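Local coordinates for surface-associated protein CshB (Streptococcus gordonii, PDB 6YZG) that serves as a cell-wall-anchored streptococcal surface adhesin and probably binds host fibronectin, here represented by its second non-repetitive domain, at the interface of chains A and B. Residues are numbered along the deposited sequence; one frame, centred on the assembly and turned at random. Chains: chain A/B, Surface-associated protein CshB.

Contact 1: the interface of chains A and B. Residues chain A 50, 157-158, 222-224; chain B 249, 282-285.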
loop_
_atom_site.group_PDB
_atom_site.type_symbol
_atom_site.label_atom_id
_atom_site.label_comp_id
_atom_site.label_asym_id
_atom_site.label_seq_id
_atom_site.Cartn_x
_atom_site.Cartn_y
_atom_site.Cartn_z
ATOM N N ILE A 50 -9.403 28.054 1.837
ATOM C CA ILE A 50 -9.293 27.052 2.915
ATOM C C ILE A 50 -7.845 27.050 3.442
ATOM O O ILE A 50 -7.587 27.132 4.631
ATOM C CB ILE A 50 -9.748 25.657 2.462
ATOM C CG1 ILE A 50 -11.212 25.624 1.976
ATOM C CG2 ILE A 50 -9.462 24.674 3.565
ATOM C CD1 ILE A 50 -11.409 24.539 0.967
ATOM N N THR A 157 -13.644 18.817 -1.674
ATOM C CA THR A 157 -14.424 19.963 -1.169
ATOM C C THR A 157 -15.792 19.976 -1.822
ATOM O O THR A 157 -16.020 19.492 -2.919
ATOM C CB THR A 157 -13.705 21.296 -1.328
ATOM O OG1 THR A 157 -13.694 21.630 -2.715
ATOM C CG2 THR A 157 -12.294 21.257 -0.774
ATOM N N THR A 158 -16.731 20.603 -1.094
ATOM C CA THR A 158 -18.106 20.733 -1.575
ATOM C C THR A 158 -18.697 22.068 -1.087
ATOM O O THR A 158 -18.311 22.561 -0.019
ATOM C CB THR A 158 -18.979 19.578 -1.059
ATOM O OG1 THR A 158 -20.297 19.732 -1.589
ATOM C CG2 THR A 158 -19.017 19.463 0.464
ATOM N N SER A 222 -18.266 18.233 7.597
ATOM C CA SER A 222 -17.703 19.495 7.139
ATOM C C SER A 222 -17.664 19.467 5.623
ATOM O O SER A 222 -17.974 18.429 5.031
ATOM C CB SER A 222 -16.285 19.728 7.687
ATOM O OG SER A 222 -15.310 19.015 6.958
ATOM N N GLN A 223 -17.198 20.543 5.037
ATOM C CA GLN A 223 -17.147 20.638 3.567
ATOM C C GLN A 223 -15.758 20.279 3.023
ATOM O O GLN A 223 -15.574 20.406 1.794
ATOM C CB GLN A 223 -17.644 22.001 3.086
ATOM C CG GLN A 223 -19.128 22.202 3.277
ATOM C CD GLN A 223 -19.687 23.518 2.803
ATOM O OE1 GLN A 223 -20.817 23.577 2.245
ATOM N NE2 GLN A 223 -18.966 24.567 3.023
ATOM N N VAL A 224 -14.852 19.766 3.849
ATOM C CA VAL A 224 -13.506 19.347 3.415
ATOM C C VAL A 224 -13.238 17.960 3.950
ATOM O O VAL A 224 -13.247 17.784 5.182
ATOM C CB VAL A 224 -12.455 20.346 3.925
ATOM C CG1 VAL A 224 -11.082 19.948 3.375
ATOM C CG2 VAL A 224 -12.831 21.759 3.533
ATOM N N TYR B 249 -8.427 17.781 -4.898
ATOM C CA TYR B 249 -7.041 18.312 -4.838
ATOM C C TYR B 249 -6.100 17.179 -4.488
ATOM O O TYR B 249 -6.427 16.367 -3.605
ATOM C CB TYR B 249 -6.899 19.424 -3.797
ATOM C CG TYR B 249 -7.816 20.583 -4.050
ATOM C CD1 TYR B 249 -9.099 20.608 -3.522
ATOM C CD2 TYR B 249 -7.397 21.682 -4.796
ATOM C CE1 TYR B 249 -9.967 21.655 -3.797
ATOM C CE2 TYR B 249 -8.251 22.713 -5.092
ATOM C CZ TYR B 249 -9.533 22.702 -4.589
ATOM O OH TYR B 249 -10.384 23.771 -4.819
ATOM N N SER B 282 -18.778 30.741 2.774
ATOM C CA SER B 282 -17.385 30.313 2.526
ATOM C C SER B 282 -17.310 28.820 2.852
ATOM O O SER B 282 -18.037 28.427 3.780
ATOM C CB SER B 282 -16.423 31.100 3.362
ATOM O OG SER B 282 -16.857 31.120 4.701
ATOM N N THR B 283 -16.420 28.092 2.184
ATOM C CA THR B 283 -16.204 26.635 2.437
ATOM C C THR B 283 -16.011 26.437 3.941
ATOM O O THR B 283 -15.141 27.134 4.584
ATOM C CB THR B 283 -15.028 26.010 1.706
ATOM O OG1 THR B 283 -15.196 26.225 0.291
ATOM C CG2 THR B 283 -14.906 24.520 1.965
ATOM N N ARG B 284 -16.769 25.528 4.559
ATOM C CA ARG B 284 -16.697 25.282 5.997
ATOM C C ARG B 284 -15.640 24.178 6.238
ATOM O O ARG B 284 -15.835 22.990 5.942
ATOM C CB ARG B 284 -18.055 24.895 6.568
ATOM C CG ARG B 284 -18.024 24.657 8.068
ATOM C CD ARG B 284 -19.421 24.568 8.712
ATOM N NE ARG B 284 -20.162 23.574 8.008
ATOM C CZ ARG B 284 -20.132 22.295 8.270
ATOM N NH1 ARG B 284 -20.819 21.493 7.480
ATOM N NH2 ARG B 284 -19.475 21.846 9.347
ATOM N N ASP B 285 -14.457 24.576 6.713
ATOM C CA ASP B 285 -13.402 23.638 7.041
ATOM C C ASP B 285 -13.796 22.743 8.194
ATOM O O ASP B 285 -14.680 23.103 8.998
ATOM C CB ASP B 285 -12.104 24.383 7.356
ATOM C CG ASP B 285 -10.838 23.610 7.071
ATOM O OD1 ASP B 285 -10.929 22.420 6.684
ATOM O OD2 ASP B 285 -9.741 24.240 7.315
HETATM O O HOH W 1 -9.495 26.879 6.744
HETATM O O HOH W 2 -12.455 24.142 -3.074
HETATM O O HOH W 3 -17.596 25.266 -0.456
#
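A chi1 of -57° at B:Thr283 sets CG2 anti to the backbone N, and the methyl enters between A:Ile50, A:Val224 and A:Gln223 while OG1 turns to water. This is a loop-to-domain contact between two copies of the CshA-type non-repetitive domain 2. CG2 of B:Thr283 lies 3.6 Å from CD1 of A:Ile50, at the tip of that side chain. The side chains of B:Thr283 and A:Val224 cross at about a right angle, with their CG2 methyls in contact, and CB of A:Gln223 flanks them. The backbone N of A:Gln223 donates to O of B:Arg284 at 2.9 Å, a direct tie between the loops. As modelled, NE2 of A:Gln223 faces the backbone N of B:Arg284 at 2.8 Å, donor against donor; the amide may be flipped, in which case its oxygen would accept there. B:Arg284 bends at chi3 (54°) and brings CZ of its guanidinium to 3.9 Å from CA of A:Ser222. Waters complete the contact: one joins OG1 of B:Thr283 to O of A:Thr158, another OD2 of B:Asp285 to O of A:Ile50. A further water links the phenol OH of B:Tyr249 to OG1 of A:Thr157, whose hydroxyl sits in plane at the ring's edge.

Contact 2: the interface of chains A and B. Residues chain A 233-237; chain B 1, 143, 167-169.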
loop_
_atom_site.group_PDB
_atom_site.type_symbol
_atom_site.label_atom_id
_atom_site.label_comp_id
_atom_site.label_asym_id
_atom_site.label_seq_id
_atom_site.Cartn_x
_atom_site.Cartn_y
_atom_site.Cartn_z
ATOM N N ARG A 233 -6.293 -4.093 5.233
ATOM C CA ARG A 233 -5.451 -4.948 4.366
ATOM C C ARG A 233 -5.583 -6.415 4.798
ATOM O O ARG A 233 -5.959 -6.703 5.997
ATOM C CB ARG A 233 -3.982 -4.522 4.408
ATOM C CG ARG A 233 -3.482 -3.874 3.124
ATOM C CD ARG A 233 -3.637 -4.657 1.813
ATOM N NE ARG A 233 -3.164 -3.815 0.709
ATOM C CZ ARG A 233 -3.268 -4.070 -0.604
ATOM N NH1 ARG A 233 -2.785 -3.198 -1.477
ATOM N NH2 ARG A 233 -3.857 -5.166 -1.053
ATOM N N THR A 234 -5.265 -7.301 3.853
ATOM C CA THR A 234 -5.154 -8.739 4.157
ATOM C C THR A 234 -3.814 -9.238 3.664
ATOM O O THR A 234 -3.155 -8.621 2.832
ATOM C CB THR A 234 -6.309 -9.580 3.609
ATOM O OG1 THR A 234 -6.179 -9.636 2.194
ATOM C CG2 THR A 234 -7.657 -9.061 4.064
ATOM N N VAL A 235 -3.453 -10.392 4.220
ATOM C CA VAL A 235 -2.180 -11.073 3.870
ATOM C C VAL A 235 -2.529 -12.511 3.506
ATOM O O VAL A 235 -3.356 -13.138 4.158
ATOM C CB VAL A 235 -1.128 -10.989 4.981
ATOM C CG1 VAL A 235 -0.820 -9.536 5.316
ATOM C CG2 VAL A 235 -1.417 -11.767 6.220
ATOM N N PRO A 236 -1.888 -12.987 2.446
ATOM C CA PRO A 236 -2.106 -14.369 2.027
ATOM C C PRO A 236 -1.356 -15.310 2.977
ATOM O O PRO A 236 -0.252 -15.044 3.411
ATOM C CB PRO A 236 -1.526 -14.458 0.646
ATOM C CG PRO A 236 -0.548 -13.330 0.555
ATOM C CD PRO A 236 -1.122 -12.250 1.427
ATOM N N VAL A 237 -1.976 -16.458 3.230
ATOM C CA VAL A 237 -1.446 -17.494 4.160
ATOM C C VAL A 237 -1.221 -18.763 3.361
ATOM O O VAL A 237 -2.108 -19.217 2.632
ATOM C CB VAL A 237 -2.379 -17.741 5.328
ATOM C CG1 VAL A 237 -1.857 -18.822 6.259
ATOM C CG2 VAL A 237 -2.640 -16.470 6.109
ATOM N N TRP B 1 -1.241 -18.655 15.565
ATOM C CA TRP B 1 -0.027 -17.818 15.249
ATOM C C TRP B 1 0.876 -17.740 16.477
ATOM O O TRP B 1 0.393 -17.415 17.612
ATOM C CB TRP B 1 -0.312 -16.378 14.796
ATOM C CG TRP B 1 -1.002 -16.253 13.481
ATOM C CD1 TRP B 1 -2.303 -15.859 13.318
ATOM C CD2 TRP B 1 -0.506 -16.616 12.183
ATOM N NE1 TRP B 1 -2.617 -15.907 11.997
ATOM C CE2 TRP B 1 -1.559 -16.399 11.269
ATOM C CE3 TRP B 1 0.704 -17.115 11.688
ATOM C CZ2 TRP B 1 -1.389 -16.566 9.882
ATOM C CZ3 TRP B 1 0.855 -17.329 10.332
ATOM C CH2 TRP B 1 -0.194 -17.100 9.438
ATOM N N ALA B 143 3.023 -16.344 6.771
ATOM C CA ALA B 143 2.600 -15.139 6.051
ATOM C C ALA B 143 3.608 -14.049 6.332
ATOM O O ALA B 143 4.381 -14.107 7.289
ATOM C CB ALA B 143 1.205 -14.685 6.507
ATOM N N GLY B 167 -5.970 -19.151 2.355
ATOM C CA GLY B 167 -6.871 -17.992 2.429
ATOM C C GLY B 167 -6.141 -16.762 2.918
ATOM O O GLY B 167 -4.918 -16.669 2.891
ATOM N N GLU B 168 -6.912 -15.741 3.261
ATOM C CA GLU B 168 -6.427 -14.395 3.599
ATOM C C GLU B 168 -6.629 -14.188 5.085
ATOM O O GLU B 168 -7.689 -14.512 5.575
ATOM C CB GLU B 168 -7.265 -13.348 2.873
ATOM C CG GLU B 168 -7.117 -13.291 1.383
ATOM C CD GLU B 168 -8.275 -12.499 0.768
ATOM O OE1 GLU B 168 -8.831 -12.914 -0.296
ATOM O OE2 GLU B 168 -8.664 -11.484 1.392
ATOM N N TRP B 169 -5.637 -13.611 5.738
ATOM C CA TRP B 169 -5.700 -13.191 7.143
ATOM C C TRP B 169 -5.886 -11.666 7.180
ATOM O O TRP B 169 -5.117 -10.952 6.556
ATOM C CB TRP B 169 -4.449 -13.644 7.895
ATOM C CG TRP B 169 -4.493 -13.333 9.353
ATOM C CD1 TRP B 169 -3.939 -12.253 9.979
ATOM C CD2 TRP B 169 -5.113 -14.122 10.371
ATOM N NE1 TRP B 169 -4.157 -12.328 11.335
ATOM C CE2 TRP B 169 -4.899 -13.448 11.599
ATOM C CE3 TRP B 169 -5.772 -15.356 10.367
ATOM C CZ2 TRP B 169 -5.355 -13.970 12.805
ATOM C CZ3 TRP B 169 -6.236 -15.862 11.564
ATOM C CH2 TRP B 169 -6.037 -15.165 12.754
#
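Antiparallel pairing of A:Val235 and A:Val237 with B:Trp169 and B:Gly167 makes this an intermolecular beta-sheet, in which a strand of chain A is inserted into the sheet of chain B and ties the two copies together in the deposited assembly. A:Val235 is held at both backbone ends, its N donating to O of B:Trp169 at 2.9 Å and its O accepting from N of B:Trp169 at 2.8 Å. N of A:Val237 then reaches O of B:Gly167 at 3.0 Å. Side chains divide between the two faces. On one, CG2 of A:Val237 packs 3.8 Å from CB of B:Trp169, and the same methyl lies in plane at the edge of the B:Trp1 indole, which meets the valine tip to tip. B:Trp1 is held in turn by B:Trp169, since its NE1 stands over the centre of that ring. On the other face A:Thr234 takes a chi1 of 71°, wedging OG1 between the backbone N and the carbonyl carbon. From there the hydroxyl donates to OE2 of B:Glu168 at 3.2 Å, approaching from above the carboxylate plane. On the far flank, CB of B:Ala143 lies 3.4 Å from O of A:Pro236. Strand 234-241 of chain A thus runs between strands 164-170 and 139-144 of chain B, as though it belonged to that sheet.

Contact 3: the interface of chains A and B. Residues chain A 142, 163-165, 179, 220, 225; chain B 236-238.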
loop_
_atom_site.group_PDB
_atom_site.type_symbol
_atom_site.label_atom_id
_atom_site.label_comp_id
_atom_site.label_asym_id
_atom_site.label_seq_id
_atom_site.Cartn_x
_atom_site.Cartn_y
_atom_site.Cartn_z
ATOM N N MET A 142 -17.974 10.681 -3.980
ATOM C CA MET A 142 -16.585 10.888 -4.440
ATOM C C MET A 142 -15.640 9.945 -3.672
ATOM O O MET A 142 -15.935 9.549 -2.580
ATOM C CB MET A 142 -16.172 12.375 -4.313
ATOM C CG MET A 142 -16.733 13.336 -5.473
ATOM S SD MET A 142 -16.104 15.006 -5.216
ATOM C CE MET A 142 -14.596 14.704 -6.135
ATOM N N TRP A 163 -19.757 16.327 4.290
ATOM C CA TRP A 163 -19.515 14.947 3.831
ATOM C C TRP A 163 -20.098 13.908 4.760
ATOM O O TRP A 163 -19.867 13.977 5.985
ATOM C CB TRP A 163 -18.016 14.748 3.636
ATOM C CG TRP A 163 -17.437 15.588 2.544
ATOM C CD1 TRP A 163 -16.618 16.680 2.702
ATOM C CD2 TRP A 163 -17.605 15.439 1.116
ATOM N NE1 TRP A 163 -16.240 17.173 1.490
ATOM C CE2 TRP A 163 -16.846 16.453 0.495
ATOM C CE3 TRP A 163 -18.333 14.552 0.330
ATOM C CZ2 TRP A 163 -16.763 16.527 -0.895
ATOM C CZ3 TRP A 163 -18.283 14.666 -1.030
ATOM C CH2 TRP A 163 -17.497 15.640 -1.643
ATOM N N GLU A 164 -20.700 12.908 4.175
ATOM C CA GLU A 164 -21.247 11.734 4.915
ATOM C C GLU A 164 -20.580 10.460 4.411
ATOM O O GLU A 164 -20.438 10.278 3.175
ATOM C CB GLU A 164 -22.744 11.614 4.725
ATOM C CG GLU A 164 -23.396 10.636 5.648
ATOM C CD GLU A 164 -24.912 10.575 5.548
ATOM O OE1 GLU A 164 -25.567 9.987 6.483
ATOM O OE2 GLU A 164 -25.474 11.009 4.568
ATOM N N TYR A 165 -20.123 9.617 5.305
ATOM C CA TYR A 165 -19.432 8.371 4.933
ATOM C C TYR A 165 -20.439 7.337 4.453
ATOM O O TYR A 165 -21.407 7.056 5.145
ATOM C CB TYR A 165 -18.629 7.844 6.097
ATOM C CG TYR A 165 -17.914 6.531 5.841
ATOM C CD1 TYR A 165 -16.928 6.428 4.895
ATOM C CD2 TYR A 165 -18.253 5.398 6.541
ATOM C CE1 TYR A 165 -16.223 5.253 4.676
ATOM C CE2 TYR A 165 -17.559 4.214 6.328
ATOM C CZ TYR A 165 -16.586 4.132 5.371
ATOM O OH TYR A 165 -15.877 2.948 5.151
ATOM N N TYR A 179 -11.610 4.164 8.250
ATOM C CA TYR A 179 -10.420 4.447 7.364
ATOM C C TYR A 179 -9.424 5.149 8.300
ATOM O O TYR A 179 -9.834 5.482 9.415
ATOM C CB TYR A 179 -10.665 5.351 6.122
ATOM C CG TYR A 179 -11.555 6.521 6.445
ATOM C CD1 TYR A 179 -12.921 6.383 6.353
ATOM C CD2 TYR A 179 -11.058 7.689 7.011
ATOM C CE1 TYR A 179 -13.795 7.325 6.870
ATOM C CE2 TYR A 179 -11.919 8.649 7.498
ATOM C CZ TYR A 179 -13.295 8.499 7.391
ATOM O OH TYR A 179 -14.142 9.386 7.932
ATOM N N LEU A 220 -15.750 14.469 8.194
ATOM C CA LEU A 220 -17.183 14.162 8.074
ATOM C C LEU A 220 -17.969 15.294 8.736
ATOM O O LEU A 220 -17.582 15.807 9.805
ATOM C CB LEU A 220 -17.544 12.839 8.747
ATOM C CG LEU A 220 -16.868 11.638 8.152
ATOM C CD1 LEU A 220 -17.278 10.365 8.907
ATOM C CD2 LEU A 220 -17.143 11.452 6.665
ATOM N N PHE A 225 -12.985 16.971 3.109
ATOM C CA PHE A 225 -12.706 15.586 3.489
ATOM C C PHE A 225 -11.322 15.164 3.052
ATOM O O PHE A 225 -10.922 15.433 1.922
ATOM C CB PHE A 225 -13.718 14.632 2.857
ATOM C CG PHE A 225 -13.633 13.213 3.334
ATOM C CD1 PHE A 225 -13.935 12.876 4.646
ATOM C CD2 PHE A 225 -13.212 12.208 2.486
ATOM C CE1 PHE A 225 -13.840 11.548 5.069
ATOM C CE2 PHE A 225 -13.130 10.886 2.909
ATOM C CZ PHE A 225 -13.414 10.593 4.201
ATOM N N PRO B 236 -12.556 4.494 0.598
ATOM C CA PRO B 236 -13.694 5.079 1.302
ATOM C C PRO B 236 -14.449 6.017 0.353
ATOM O O PRO B 236 -13.871 6.740 -0.435
ATOM C CB PRO B 236 -13.096 5.860 2.435
ATOM C CG PRO B 236 -11.685 6.137 2.023
ATOM C CD PRO B 236 -11.288 4.953 1.188
ATOM N N VAL B 237 -15.769 6.025 0.509
ATOM C CA VAL B 237 -16.694 6.828 -0.337
ATOM C C VAL B 237 -17.427 7.799 0.568
ATOM O O VAL B 237 -17.979 7.407 1.601
ATOM C CB VAL B 237 -17.667 5.954 -1.104
ATOM C CG1 VAL B 237 -18.634 6.774 -1.941
ATOM C CG2 VAL B 237 -16.943 4.955 -1.983
ATOM N N VAL B 238 -17.464 9.045 0.168
ATOM C CA VAL B 238 -18.243 10.097 0.856
ATOM C C VAL B 238 -19.245 10.691 -0.084
ATOM O O VAL B 238 -19.090 10.719 -1.312
ATOM C CB VAL B 238 -17.343 11.163 1.520
ATOM C CG1 VAL B 238 -16.656 10.572 2.750
ATOM C CG2 VAL B 238 -16.316 11.753 0.557
#
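One face of the A:Phe225 ring is covered by B:Val238, whose CG1 stands over the ring centre in a CH-pi contact, while CZ of A:Tyr179 lies in plane at the ring's edge. The nearest ring atom to that methyl is CE2 of A:Phe225, at 3.5 Å. The other methyl of the valine, CG2, comes to 3.5 Å from CE3 of the A:Trp163 indole, the two side chains crossing at about a right angle. Both contacts follow from chi1 of -72° at B:Val238, which puts CG1 anti to the carbonyl carbon over A:Phe225 and CG2, between the backbone N and the carbonyl carbon, against A:Trp163 and the CD2 side of A:Phe225. With 90 Å² hidden, B:Val238 buries more surface than any other residue of this patch, as a plug in an aromatic pocket of the adhesin's second non-repetitive domain. Beside it, CB of B:Pro236 leans on CE1 of A:Tyr165 at 3.9 Å and on CD1 of A:Tyr179. The valine is kept in register by its backbone, since strand 234-241 of chain B pairs antiparallel with strand 139-144 of chain A and, on its other side, through B:Val238 with A:Tyr165 of strand 164-170. N of A:Met142 donates to O of B:Val238 at 2.9 Å, and N of B:Val238 returns a bond to O of A:Met142 at 3.2 Å. On the opposite flank, CB of B:Val238 lies 3.6 Å from O of A:Glu164.

Contact 4: the interface of chains A and B. Residues chain A 239-242, 270; chain B 137-140, 161.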
loop_
_atom_site.group_PDB
_atom_site.type_symbol
_atom_site.label_atom_id
_atom_site.label_comp_id
_atom_site.label_asym_id
_atom_site.label_seq_id
_atom_site.Cartn_x
_atom_site.Cartn_y
_atom_site.Cartn_z
ATOM N N MET A 239 0.501 -22.920 3.647
ATOM C CA MET A 239 0.693 -24.048 4.572
ATOM C C MET A 239 1.646 -25.090 4.001
ATOM O O MET A 239 1.608 -25.391 2.786
ATOM C CB MET A 239 -0.667 -24.690 4.841
ATOM C CG MET A 239 -0.690 -25.763 5.866
ATOM S SD MET A 239 -2.271 -26.744 5.722
ATOM C CE MET A 239 -1.998 -27.954 4.409
ATOM N N THR A 240 2.454 -25.642 4.889
ATOM C CA THR A 240 3.358 -26.782 4.563
ATOM C C THR A 240 3.217 -27.815 5.669
ATOM O O THR A 240 3.137 -27.429 6.864
ATOM C CB THR A 240 4.799 -26.311 4.334
ATOM O OG1 THR A 240 5.591 -27.469 4.018
ATOM C CG2 THR A 240 5.423 -25.663 5.561
ATOM N N ARG A 241 3.163 -29.090 5.301
ATOM C CA ARG A 241 3.028 -30.178 6.297
ATOM C C ARG A 241 4.280 -31.057 6.277
ATOM O O ARG A 241 4.861 -31.204 5.253
ATOM C CB ARG A 241 1.789 -31.013 5.970
ATOM C CG ARG A 241 1.460 -32.089 6.995
ATOM C CD ARG A 241 0.111 -32.777 6.812
ATOM N NE ARG A 241 -0.861 -31.792 7.197
ATOM C CZ ARG A 241 -2.153 -31.823 6.916
ATOM N NH1 ARG A 241 -2.688 -32.803 6.196
ATOM N NH2 ARG A 241 -2.905 -30.820 7.325
ATOM N N GLY A 242 4.644 -31.589 7.445
ATOM C CA GLY A 242 5.805 -32.483 7.513
ATOM C C GLY A 242 7.115 -31.786 7.288
ATOM O O GLY A 242 8.069 -32.414 6.800
ATOM N N ALA A 270 -1.896 -37.778 12.276
ATOM C CA ALA A 270 -0.600 -37.209 11.838
ATOM C C ALA A 270 0.464 -38.293 11.916
ATOM O O ALA A 270 0.590 -38.990 12.920
ATOM C CB ALA A 270 -0.200 -36.027 12.686
ATOM N N ALA B 137 4.406 -34.966 12.762
ATOM C CA ALA B 137 4.558 -34.087 11.575
ATOM C C ALA B 137 3.721 -32.850 11.845
ATOM O O ALA B 137 2.508 -32.938 11.947
ATOM C CB ALA B 137 4.100 -34.785 10.323
ATOM N N PRO B 138 4.314 -31.650 11.778
ATOM C CA PRO B 138 3.523 -30.450 12.010
ATOM C C PRO B 138 2.847 -29.919 10.744
ATOM O O PRO B 138 3.229 -30.309 9.618
ATOM C CB PRO B 138 4.628 -29.486 12.427
ATOM C CG PRO B 138 5.813 -29.886 11.647
ATOM C CD PRO B 138 5.744 -31.422 11.566
ATOM N N THR B 139 1.847 -29.127 10.950
ATOM C CA THR B 139 1.135 -28.373 9.900
ATOM C C THR B 139 1.451 -26.910 10.167
ATOM O O THR B 139 0.962 -26.357 11.180
ATOM C CB THR B 139 -0.353 -28.641 9.887
ATOM O OG1 THR B 139 -0.575 -30.038 9.618
ATOM C CG2 THR B 139 -1.082 -27.794 8.855
ATOM N N VAL B 140 2.275 -26.323 9.335
ATOM C CA VAL B 140 2.853 -24.986 9.562
ATOM C C VAL B 140 2.221 -24.016 8.597
ATOM O O VAL B 140 2.094 -24.322 7.408
ATOM C CB VAL B 140 4.349 -24.976 9.345
ATOM C CG1 VAL B 140 4.898 -23.602 9.506
ATOM C CG2 VAL B 140 5.037 -25.934 10.295
ATOM N N THR B 161 5.766 -30.432 2.649
ATOM C CA THR B 161 4.921 -30.438 1.458
ATOM C C THR B 161 4.983 -29.092 0.758
ATOM O O THR B 161 5.071 -28.044 1.385
ATOM C CB THR B 161 3.507 -30.896 1.760
ATOM O OG1 THR B 161 2.870 -30.011 2.681
ATOM C CG2 THR B 161 3.499 -32.294 2.327
HETATM O O HOH W 4 1.139 -28.149 1.746
HETATM O O HOH W 5 5.340 -28.464 8.446
#
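A:Thr240 is gripped through backbone and side chain alike: its N donates to O of B:Val140, its O accepts from N of B:Val140 at 2.8 Å, and its hydroxyl OG1 donates to O of B:Thr161 at 2.7 Å. With OG1 anti to the backbone N (chi1 -180°), that hydroxyl meets the B:Thr161 carbonyl in its plane, on a lone pair. B:Thr161 answers with its own hydroxyl, OG1, which accepts from N of A:Arg241 at 2.8 Å. Its N also donates to O of A:Arg241 at 2.9 Å. At the end of the intermolecular beta-sheet, N of A:Gly242 donates to O of B:Pro138. The side chain of A:Arg241 lies alongside B:Thr139, pointing the same way, and NE donates to OG1 of B:Thr139 at 3.0 Å, the hydroxyl lying 22° out of the guanidinium plane; the arginine is poorly ordered, which tempers this bond. Water forms the outer shell. One molecule joins O of A:Thr240 to O of B:Pro138, and another connects OG1 of B:Thr161 with O of A:Met239, which probably helps to orient the hydroxyl that accepts from the backbone N of A:Arg241. CG2 of B:Thr139, anti to its backbone N, rests 3.5 Å from SD of A:Met239.

Contacts 2 and 4, about 18 Å apart between the centres of their C-alpha atoms, lie along one strand, 234-241 of chain A, embedded in chain B. Contact 3 shows the reciprocal arm, strand 234-241 of chain B within chain A, about 27 Å from contact 2. Contact 1, some 13 Å from contact 3 and 56 Å from contact 4, packs a chain B loop against a helix, strand and loop of chain A. Strand 139-144 serves contacts 2, 3 and 4. Under the two-fold symmetry every contact recurs with chains exchanged, suggesting a strand-swapped dimer, although the structure alone does not show that it forms on the cell.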